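PDB 6HUN: ribulose bisphosphate carboxylase from Hyperthermus butylicus DSM 5456, which probably catalyses the addition of carbon dioxide and water to ribulose 1,5-bisphosphate, giving two molecules of 3-phosphoglycerate, as part of an archaeal AMP degradation pathway. Local coordinates for residues G410-Q424 with Y438-W452. Numbering follows the deposited sequence.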
ATOM      1  N   GLY A 410      23.968 -16.636 -16.816  1.00 59.74           N
ATOM      2  CA  GLY A 410      24.224 -18.056 -16.797  1.00 60.34           C
ATOM      3  C   GLY A 410      24.807 -18.637 -18.072  1.00 69.46           C
ATOM      4  O   GLY A 410      24.945 -19.862 -18.164  1.00 73.28           O
ATOM      5  N   HIS A 411      25.161 -17.807 -19.056  1.00 69.63           N
ATOM      6  CA  HIS A 411      25.668 -18.325 -20.335  1.00 68.48           C
ATOM      7  C   HIS A 411      27.022 -19.012 -20.147  1.00 72.34           C
ATOM      8  O   HIS A 411      27.900 -18.490 -19.453  1.00 74.05           O
ATOM      9  CB  HIS A 411      25.791 -17.193 -21.358  1.00 66.64           C
ATOM     10  CG  HIS A 411      25.949 -17.658 -22.778  1.00 70.64           C
ATOM     11  ND1 HIS A 411      27.177 -17.726 -23.409  1.00 75.85           N
ATOM     12  CD2 HIS A 411      25.036 -18.054 -23.698  1.00 70.54           C
ATOM     13  CE1 HIS A 411      27.014 -18.158 -24.647  1.00 74.30           C
ATOM     14  NE2 HIS A 411      25.727 -18.370 -24.849  1.00 75.59           N
ATOM     15  N   PRO A 412      27.232 -20.174 -20.769  1.00 73.09           N
ATOM     16  CA  PRO A 412      28.475 -20.929 -20.533  1.00 77.90           C
ATOM     17  C   PRO A 412      29.749 -20.141 -20.811  1.00 81.67           C
ATOM     18  O   PRO A 412      30.798 -20.464 -20.251  1.00 90.01           O
ATOM     19  CB  PRO A 412      28.341 -22.125 -21.483  1.00 79.34           C
ATOM     20  CG  PRO A 412      26.877 -22.303 -21.659  1.00 79.39           C
ATOM     21  CD  PRO A 412      26.274 -20.919 -21.602  1.00 73.15           C
ATOM     22  N   ASP A 413      29.682 -19.110 -21.655  1.00 79.43           N
ATOM     23  CA  ASP A 413      30.845 -18.306 -22.014  1.00 80.57           C
ATOM     24  C   ASP A 413      30.890 -16.965 -21.296  1.00 80.01           C
ATOM     25  O   ASP A 413      31.607 -16.060 -21.744  1.00 83.09           O
ATOM     26  CB  ASP A 413      30.890 -18.065 -23.520  1.00 82.47           C
ATOM     27  CG  ASP A 413      31.071 -19.341 -24.306  1.00 89.63           C
ATOM     28  OD1 ASP A 413      30.224 -19.631 -25.180  1.00 89.59           O
ATOM     29  OD2 ASP A 413      32.050 -20.066 -24.027  1.00 92.96           O
ATOM     30  N   GLY A 414      30.134 -16.799 -20.215  1.00 76.93           N
ATOM     31  CA  GLY A 414      30.188 -15.566 -19.483  1.00 71.00           C
ATOM     32  C   GLY A 414      29.104 -14.601 -19.919  1.00 71.74           C
ATOM     33  O   GLY A 414      28.443 -14.784 -20.950  1.00 72.03           O
ATOM     34  N   PRO A 415      28.903 -13.544 -19.132  1.00 72.33           N
ATOM     35  CA  PRO A 415      27.719 -12.694 -19.354  1.00 73.42           C
ATOM     36  C   PRO A 415      27.787 -11.869 -20.628  1.00 74.97           C
ATOM     37  O   PRO A 415      26.757 -11.685 -21.288  1.00 69.05           O
ATOM     38  CB  PRO A 415      27.677 -11.813 -18.095  1.00 71.49           C
ATOM     39  CG  PRO A 415      29.079 -11.858 -17.550  1.00 70.30           C
ATOM     40  CD  PRO A 415      29.609 -13.214 -17.884  1.00 71.93           C
ATOM     41  N   GLU A 416      28.971 -11.370 -20.994  1.00 72.77           N
ATOM     42  CA  GLU A 416      29.130 -10.672 -22.264  1.00 75.28           C
ATOM     43  C   GLU A 416      28.557 -11.497 -23.412  1.00 71.93           C
ATOM     44  O   GLU A 416      27.645 -11.050 -24.122  1.00 68.39           O
ATOM     45  CB  GLU A 416      30.607 -10.352 -22.488  1.00 80.70           C
ATOM     46  CG  GLU A 416      31.300  -9.801 -21.239  1.00 84.01           C
ATOM     47  CD  GLU A 416      31.892 -10.894 -20.336  1.00 88.43           C
ATOM     48  OE1 GLU A 416      32.962 -10.661 -19.727  1.00 89.21           O
ATOM     49  OE2 GLU A 416      31.280 -11.978 -20.223  1.00 89.91           O
ATOM     50  N   ALA A 417      29.047 -12.730 -23.567  1.00 76.17           N
ATOM     51  CA  ALA A 417      28.475 -13.646 -24.550  1.00 70.65           C
ATOM     52  C   ALA A 417      26.994 -13.905 -24.282  1.00 65.64           C
ATOM     53  O   ALA A 417      26.199 -14.012 -25.222  1.00 66.38           O
ATOM     54  CB  ALA A 417      29.260 -14.958 -24.561  1.00 72.79           C
ATOM     55  N   GLY A 418      26.600 -13.991 -23.008  1.00 66.57           N
ATOM     56  CA  GLY A 418      25.185 -14.160 -22.691  1.00 61.77           C
ATOM     57  C   GLY A 418      24.311 -13.022 -23.191  1.00 55.94           C
ATOM     58  O   GLY A 418      23.231 -13.253 -23.734  1.00 60.82           O
ATOM     59  N   ALA A 419      24.746 -11.777 -22.996  1.00 58.68           N
ATOM     60  CA  ALA A 419      23.984 -10.661 -23.551  1.00 54.02           C
ATOM     61  C   ALA A 419      23.980 -10.714 -25.081  1.00 61.05           C
ATOM     62  O   ALA A 419      22.974 -10.387 -25.726  1.00 57.89           O
ATOM     63  CB  ALA A 419      24.554  -9.344 -23.048  1.00 58.01           C
ATOM     64  N   ARG A 420      25.081 -11.165 -25.684  1.00 60.74           N
ATOM     65  CA  ARG A 420      25.085 -11.251 -27.142  1.00 62.15           C
ATOM     66  C   ARG A 420      24.107 -12.316 -27.627  1.00 63.41           C
ATOM     67  O   ARG A 420      23.398 -12.109 -28.623  1.00 62.32           O
ATOM     68  CB  ARG A 420      26.494 -11.524 -27.670  1.00 66.70           C
ATOM     69  CG  ARG A 420      26.787 -10.695 -28.891  1.00 69.24           C
ATOM     70  CD  ARG A 420      28.246 -10.302 -28.924  1.00 80.39           C
ATOM     71  NE  ARG A 420      29.093 -11.429 -28.530  1.00 84.58           N
ATOM     72  CZ  ARG A 420      29.909 -11.406 -27.480  1.00 84.02           C
ATOM     73  NH1 ARG A 420      30.007 -10.300 -26.741  1.00 79.63           N
ATOM     74  NH2 ARG A 420      30.634 -12.481 -27.181  1.00 86.48           N
ATOM     75  N   ALA A 421      24.026 -13.446 -26.921  1.00 57.79           N
ATOM     76  CA  ALA A 421      23.071 -14.473 -27.315  1.00 62.71           C
ATOM     77  C   ALA A 421      21.646 -13.939 -27.294  1.00 56.99           C
ATOM     78  O   ALA A 421      20.888 -14.120 -28.256  1.00 56.18           O
ATOM     79  CB  ALA A 421      23.222 -15.706 -26.423  1.00 64.03           C
ATOM     80  N   VAL A 422      21.257 -13.249 -26.205  1.00 53.16           N
ATOM     81  CA  VAL A 422      19.921 -12.664 -26.150  1.00 53.87           C
ATOM     82  C   VAL A 422      19.685 -11.712 -27.319  1.00 53.10           C
ATOM     83  O   VAL A 422      18.617 -11.737 -27.940  1.00 49.73           O
ATOM     84  CB  VAL A 422      19.710 -11.938 -24.801  1.00 48.91           C
ATOM     85  CG1 VAL A 422      18.497 -11.019 -24.871  1.00 47.30           C
ATOM     86  CG2 VAL A 422      19.517 -12.930 -23.716  1.00 49.23           C
ATOM     87  N   ARG A 423      20.669 -10.848 -27.623  1.00 54.19           N
ATOM     88  CA  ARG A 423      20.525  -9.893 -28.727  1.00 51.37           C
ATOM     89  C   ARG A 423      20.417 -10.613 -30.069  1.00 52.89           C
ATOM     90  O   ARG A 423      19.635 -10.217 -30.939  1.00 52.40           O
ATOM     91  CB  ARG A 423      21.707  -8.918 -28.743  1.00 55.86           C
ATOM     92  CG  ARG A 423      21.690  -7.828 -27.656  1.00 53.20           C
ATOM     93  CD  ARG A 423      20.660  -6.699 -27.930  1.00 49.01           C
ATOM     94  NE  ARG A 423      20.904  -5.932 -29.149  1.00 55.73           N
ATOM     95  CZ  ARG A 423      21.660  -4.832 -29.228  1.00 58.03           C
ATOM     96  NH1 ARG A 423      22.288  -4.358 -28.155  1.00 57.63           N
ATOM     97  NH2 ARG A 423      21.805  -4.201 -30.390  1.00 52.01           N
ATOM     98  N   GLN A 424      21.176 -11.685 -30.250  1.00 54.85           N
ATOM     99  CA  GLN A 424      21.037 -12.427 -31.500  1.00 56.34           C
ATOM    100  C   GLN A 424      19.673 -13.097 -31.569  1.00 57.49           C
ATOM    101  O   GLN A 424      19.035 -13.110 -32.628  1.00 56.89           O
ATOM    102  CB  GLN A 424      22.161 -13.446 -31.635  1.00 58.83           C
ATOM    103  CG  GLN A 424      23.509 -12.807 -31.714  1.00 60.32           C
ATOM    104  CD  GLN A 424      24.619 -13.782 -31.460  1.00 69.54           C
ATOM    105  OE1 GLN A 424      24.399 -14.904 -30.982  1.00 62.87           O
ATOM    106  NE2 GLN A 424      25.834 -13.382 -31.834  1.00 73.42           N
ATOM    107  N   TYR A 438      19.199 -19.352 -37.504  1.00 66.19           N
ATOM    108  CA  TYR A 438      20.057 -18.247 -37.086  1.00 65.64           C
ATOM    109  C   TYR A 438      21.254 -18.758 -36.305  1.00 67.00           C
ATOM    110  O   TYR A 438      22.373 -18.251 -36.454  1.00 68.12           O
ATOM    111  CB  TYR A 438      19.262 -17.239 -36.232  1.00 62.78           C
ATOM    112  CG  TYR A 438      19.785 -15.828 -36.345  1.00 62.18           C
ATOM    113  CD1 TYR A 438      19.773 -15.173 -37.548  1.00 62.81           C
ATOM    114  CD2 TYR A 438      20.256 -15.132 -35.229  1.00 65.42           C
ATOM    115  CE1 TYR A 438      20.260 -13.889 -37.688  1.00 66.73           C
ATOM    116  CE2 TYR A 438      20.729 -13.814 -35.343  1.00 63.55           C
ATOM    117  CZ  TYR A 438      20.725 -13.200 -36.578  1.00 61.81           C
ATOM    118  OH  TYR A 438      21.187 -11.924 -36.740  1.00 62.40           O
ATOM    119  N   ALA A 439      21.039 -19.780 -35.487  1.00 67.15           N
ATOM    120  CA  ALA A 439      22.060 -20.291 -34.583  1.00 68.37           C
ATOM    121  C   ALA A 439      23.084 -21.144 -35.293  1.00 71.72           C
ATOM    122  O   ALA A 439      23.553 -22.142 -34.759  1.00 73.05           O
ATOM    123  CB  ALA A 439      21.399 -21.085 -33.463  1.00 69.88           C
ATOM    124  N   ARG A 440      23.416 -20.810 -36.516  1.00 72.60           N
ATOM    125  CA  ARG A 440      24.480 -21.525 -37.185  1.00 75.66           C
ATOM    126  C   ARG A 440      25.595 -20.625 -37.606  1.00 76.64           C
ATOM    127  O   ARG A 440      26.732 -21.087 -37.706  1.00 83.74           O
ATOM    128  CB  ARG A 440      23.945 -22.268 -38.402  1.00 76.91           C
ATOM    129  CG  ARG A 440      23.280 -23.523 -38.017  1.00 77.28           C
ATOM    130  CD  ARG A 440      23.706 -24.600 -38.964  1.00 80.25           C
ATOM    131  NE  ARG A 440      24.982 -25.228 -38.626  1.00 82.77           N
ATOM    132  CZ  ARG A 440      25.934 -25.560 -39.490  1.00 85.48           C
ATOM    133  NH1 ARG A 440      27.038 -26.130 -39.042  1.00 87.72           N
ATOM    134  NH2 ARG A 440      25.788 -25.365 -40.797  1.00 88.05           N
ATOM    135  N   GLU A 441      25.314 -19.363 -37.864  1.00 74.99           N
ATOM    136  CA  GLU A 441      26.394 -18.413 -38.020  1.00 80.92           C
ATOM    137  C   GLU A 441      26.498 -17.509 -36.810  1.00 79.33           C
ATOM    138  O   GLU A 441      27.080 -16.424 -36.905  1.00 79.99           O
ATOM    139  CB  GLU A 441      26.222 -17.618 -39.318  1.00 80.37           C
ATOM    140  CG  GLU A 441      26.116 -18.521 -40.560  1.00 79.51           C
ATOM    141  CD  GLU A 441      27.439 -19.198 -40.949  1.00 87.68           C
ATOM    142  OE1 GLU A 441      28.505 -18.562 -40.799  1.00 90.77           O
ATOM    143  OE2 GLU A 441      27.422 -20.356 -41.446  1.00 91.91           O
ATOM    144  N   HIS A 442      25.958 -17.937 -35.660  1.00 81.78           N
ATOM    145  CA  HIS A 442      25.970 -17.099 -34.454  1.00 79.21           C
ATOM    146  C   HIS A 442      26.308 -17.942 -33.227  1.00 79.41           C
ATOM    147  O   HIS A 442      25.425 -18.569 -32.633  1.00 80.97           O
ATOM    148  CB  HIS A 442      24.653 -16.359 -34.308  1.00 75.99           C
ATOM    149  CG  HIS A 442      24.538 -15.225 -35.272  1.00 72.86           C
ATOM    150  ND1 HIS A 442      23.837 -15.324 -36.456  1.00 70.35           N
ATOM    151  CD2 HIS A 442      25.131 -14.009 -35.283  1.00 69.87           C
ATOM    152  CE1 HIS A 442      23.957 -14.193 -37.127  1.00 71.58           C
ATOM    153  NE2 HIS A 442      24.738 -13.379 -36.437  1.00 70.77           N
ATOM    154  N   ARG A 443      27.589 -17.883 -32.831  1.00 77.69           N
ATOM    155  CA  ARG A 443      28.164 -18.771 -31.819  1.00 76.19           C
ATOM    156  C   ARG A 443      27.461 -18.624 -30.467  1.00 73.21           C
ATOM    157  O   ARG A 443      26.957 -19.604 -29.904  1.00 72.59           O
ATOM    158  CB  ARG A 443      29.660 -18.471 -31.637  1.00 79.14           C
ATOM    159  CG  ARG A 443      30.657 -18.683 -32.813  1.00 88.86           C
ATOM    160  CD  ARG A 443      30.483 -17.763 -34.038  1.00 91.19           C
ATOM    161  NE  ARG A 443      30.479 -16.369 -33.619  1.00 91.05           N
ATOM    162  CZ  ARG A 443      29.635 -15.455 -34.092  1.00 92.81           C
ATOM    163  NH1 ARG A 443      28.805 -15.777 -35.079  1.00 93.58           N
ATOM    164  NH2 ARG A 443      29.640 -14.206 -33.621  1.00 89.22           N
ATOM    165  N   GLU A 444      27.480 -17.409 -29.906  1.00 74.73           N
ATOM    166  CA  GLU A 444      26.946 -17.168 -28.562  1.00 71.62           C
ATOM    167  C   GLU A 444      25.534 -17.733 -28.414  1.00 69.07           C
ATOM    168  O   GLU A 444      25.234 -18.481 -27.474  1.00 70.78           O
ATOM    169  CB  GLU A 444      26.974 -15.656 -28.256  1.00 72.85           C
ATOM    170  CG  GLU A 444      28.379 -15.001 -28.330  1.00 78.48           C
ATOM    171  CD  GLU A 444      28.819 -14.566 -29.755  1.00 76.35           C
ATOM    172  OE1 GLU A 444      28.248 -15.054 -30.748  1.00 73.37           O
ATOM    173  OE2 GLU A 444      29.757 -13.743 -29.882  1.00 78.16           O
ATOM    174  N   LEU A 445      24.653 -17.390 -29.350  1.00 68.62           N
ATOM    175  CA  LEU A 445      23.310 -17.958 -29.370  1.00 63.61           C
ATOM    176  C   LEU A 445      23.332 -19.476 -29.487  1.00 72.97           C
ATOM    177  O   LEU A 445      22.478 -20.165 -28.904  1.00 69.47           O
ATOM    178  CB  LEU A 445      22.530 -17.378 -30.544  1.00 62.69           C
ATOM    179  CG  LEU A 445      21.187 -18.074 -30.784  1.00 62.82           C
ATOM    180  CD1 LEU A 445      20.259 -17.902 -29.566  1.00 61.21           C
ATOM    181  CD2 LEU A 445      20.496 -17.690 -32.078  1.00 63.60           C
ATOM    182  N   ALA A 446      24.262 -20.018 -30.290  1.00 70.87           N
ATOM    183  CA  ALA A 446      24.258 -21.451 -30.531  1.00 74.82           C
ATOM    184  C   ALA A 446      24.256 -22.194 -29.206  1.00 73.80           C
ATOM    185  O   ALA A 446      23.431 -23.090 -28.981  1.00 71.14           O
ATOM    186  CB  ALA A 446      25.454 -21.852 -31.411  1.00 72.99           C
ATOM    187  N   ARG A 447      25.102 -21.753 -28.270  1.00 71.55           N
ATOM    188  CA  ARG A 447      25.202 -22.473 -27.010  1.00 77.01           C
ATOM    189  C   ARG A 447      24.032 -22.182 -26.079  1.00 73.67           C
ATOM    190  O   ARG A 447      23.707 -23.012 -25.219  1.00 74.51           O
ATOM    191  CB  ARG A 447      26.534 -22.163 -26.330  1.00 81.40           C
ATOM    192  CG  ARG A 447      27.617 -23.147 -26.770  1.00 86.86           C
ATOM    193  CD  ARG A 447      28.953 -22.505 -27.077  1.00 91.50           C
ATOM    194  NE  ARG A 447      29.624 -22.047 -25.860  1.00 95.19           N
ATOM    195  CZ  ARG A 447      29.977 -22.823 -24.832  1.00 97.37           C
ATOM    196  NH1 ARG A 447      29.729 -24.131 -24.834  1.00 97.68           N
ATOM    197  NH2 ARG A 447      30.589 -22.284 -23.785  1.00 96.30           N
ATOM    198  N   ALA A 448      23.396 -21.018 -26.230  1.00 71.23           N
ATOM    199  CA  ALA A 448      22.165 -20.748 -25.503  1.00 67.16           C
ATOM    200  C   ALA A 448      21.097 -21.773 -25.860  1.00 68.68           C
ATOM    201  O   ALA A 448      20.401 -22.288 -24.975  1.00 65.32           O
ATOM    202  CB  ALA A 448      21.688 -19.324 -25.812  1.00 60.41           C
ATOM    203  N   LEU A 449      20.956 -22.088 -27.157  1.00 67.31           N
ATOM    204  CA  LEU A 449      19.972 -23.092 -27.556  1.00 67.65           C
ATOM    205  C   LEU A 449      20.409 -24.482 -27.108  1.00 71.37           C
ATOM    206  O   LEU A 449      19.583 -25.272 -26.637  1.00 68.97           O
ATOM    207  CB  LEU A 449      19.742 -23.044 -29.068  1.00 69.72           C
ATOM    208  CG  LEU A 449      18.957 -21.845 -29.611  1.00 73.06           C
ATOM    209  CD1 LEU A 449      18.743 -21.971 -31.121  1.00 72.15           C
ATOM    210  CD2 LEU A 449      17.622 -21.661 -28.882  1.00 60.52           C
ATOM    211  N   GLU A 450      21.714 -24.770 -27.196  1.00 69.37           N
ATOM    212  CA  GLU A 450      22.265 -25.992 -26.606  1.00 77.33           C
ATOM    213  C   GLU A 450      21.868 -26.131 -25.136  1.00 74.58           C
ATOM    214  O   GLU A 450      21.272 -27.139 -24.727  1.00 75.41           O
ATOM    215  CB  GLU A 450      23.797 -25.987 -26.775  1.00 86.91           C
ATOM    216  CG  GLU A 450      24.615 -26.877 -25.802  1.00 93.83           C
ATOM    217  CD  GLU A 450      25.251 -26.051 -24.646  1.00 96.99           C
ATOM    218  OE1 GLU A 450      24.918 -26.312 -23.461  1.00 92.99           O
ATOM    219  OE2 GLU A 450      26.075 -25.139 -24.917  1.00 97.96           O
ATOM    220  N   LYS A 451      22.176 -25.104 -24.334  1.00 70.30           N
ATOM    221  CA  LYS A 451      22.064 -25.207 -22.879  1.00 75.79           C
ATOM    222  C   LYS A 451      20.611 -25.212 -22.401  1.00 72.57           C
ATOM    223  O   LYS A 451      20.215 -26.070 -21.608  1.00 75.63           O
ATOM    224  CB  LYS A 451      22.826 -24.057 -22.213  1.00 75.46           C
ATOM    225  CG  LYS A 451      22.859 -24.130 -20.704  1.00 76.58           C
ATOM    226  CD  LYS A 451      23.510 -22.899 -20.128  1.00 73.83           C
ATOM    227  CE  LYS A 451      24.576 -23.270 -19.114  1.00 75.76           C
ATOM    228  NZ  LYS A 451      24.191 -22.753 -17.765  1.00 70.87           N
ATOM    229  N   TRP A 452      19.807 -24.248 -22.845  1.00 69.50           N
ATOM    230  CA  TRP A 452      18.455 -24.110 -22.325  1.00 69.30           C
ATOM    231  C   TRP A 452      17.361 -24.466 -23.317  1.00 71.68           C
ATOM    232  O   TRP A 452      16.223 -24.674 -22.893  1.00 74.95           O
ATOM    233  CB  TRP A 452      18.198 -22.677 -21.852  1.00 68.36           C
ATOM    234  CG  TRP A 452      19.056 -22.173 -20.725  1.00 69.79           C
ATOM    235  CD1 TRP A 452      19.029 -22.584 -19.420  1.00 71.56           C
ATOM    236  CD2 TRP A 452      20.039 -21.128 -20.797  1.00 70.61           C
ATOM    237  NE1 TRP A 452      19.938 -21.864 -18.678  1.00 71.81           N
ATOM    238  CE2 TRP A 452      20.569 -20.962 -19.496  1.00 72.00           C
ATOM    239  CE3 TRP A 452      20.518 -20.310 -21.833  1.00 70.60           C
ATOM    240  CZ2 TRP A 452      21.560 -20.014 -19.204  1.00 69.43           C
ATOM    241  CZ3 TRP A 452      21.509 -19.378 -21.542  1.00 70.88           C
ATOM    242  CH2 TRP A 452      22.013 -19.235 -20.234  1.00 68.03           C
TER
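E444 and Q424 both turn CG opposite the carbonyl carbon (chi1 -59° in E444); E444 then bends at chi2 and lies across R420, while Q424 runs out extended to the first turn of helix 443-452. There the Q424 amide bonds twice: OE1 takes the backbone N-H of L445, 3.0 Å from its N, nearly along the C=O axis, and NE2 reaches E444 OE1 from above the carboxylate plane at 3.1 Å. R420 NE donates to E444 OE2 at 2.8 Å in a salt bridge, near the guanidinium plane yet tilted well out of the carboxylate plane, the two planes 75° apart; R443 adds charge near OE1. An alanine in place of E444 would probably leave R420 without this carboxylate mate and let the Q424 amide turn more easily. Deeper in, A421 CB meets A448 CB at 4.0 Å, and P386 covers A448 from outside the pair. Swung opposite its backbone N, the H411 ring gives NE2 to E444 O at 2.7 Å, with P412 CD over one face. D413 closes on R447 in a salt bridge, OD1 meeting NE at 2.6 Å on the syn side, while P412 CB lies over a face of that guanidinium. At the far end K451 slides past the P412 ring and bonds G410 O through NZ at 3.0 Å, beside the W452 ring. The axes of segments 415-424 and 443-452 pass 7.7 Å apart and cross at -87°, so the C-terminal helix packs almost perpendicularly on helix 415-431, which comes after barrel strand 401-403 and short helix 405-409 in Rubisco's TIM-barrel catalytic domain.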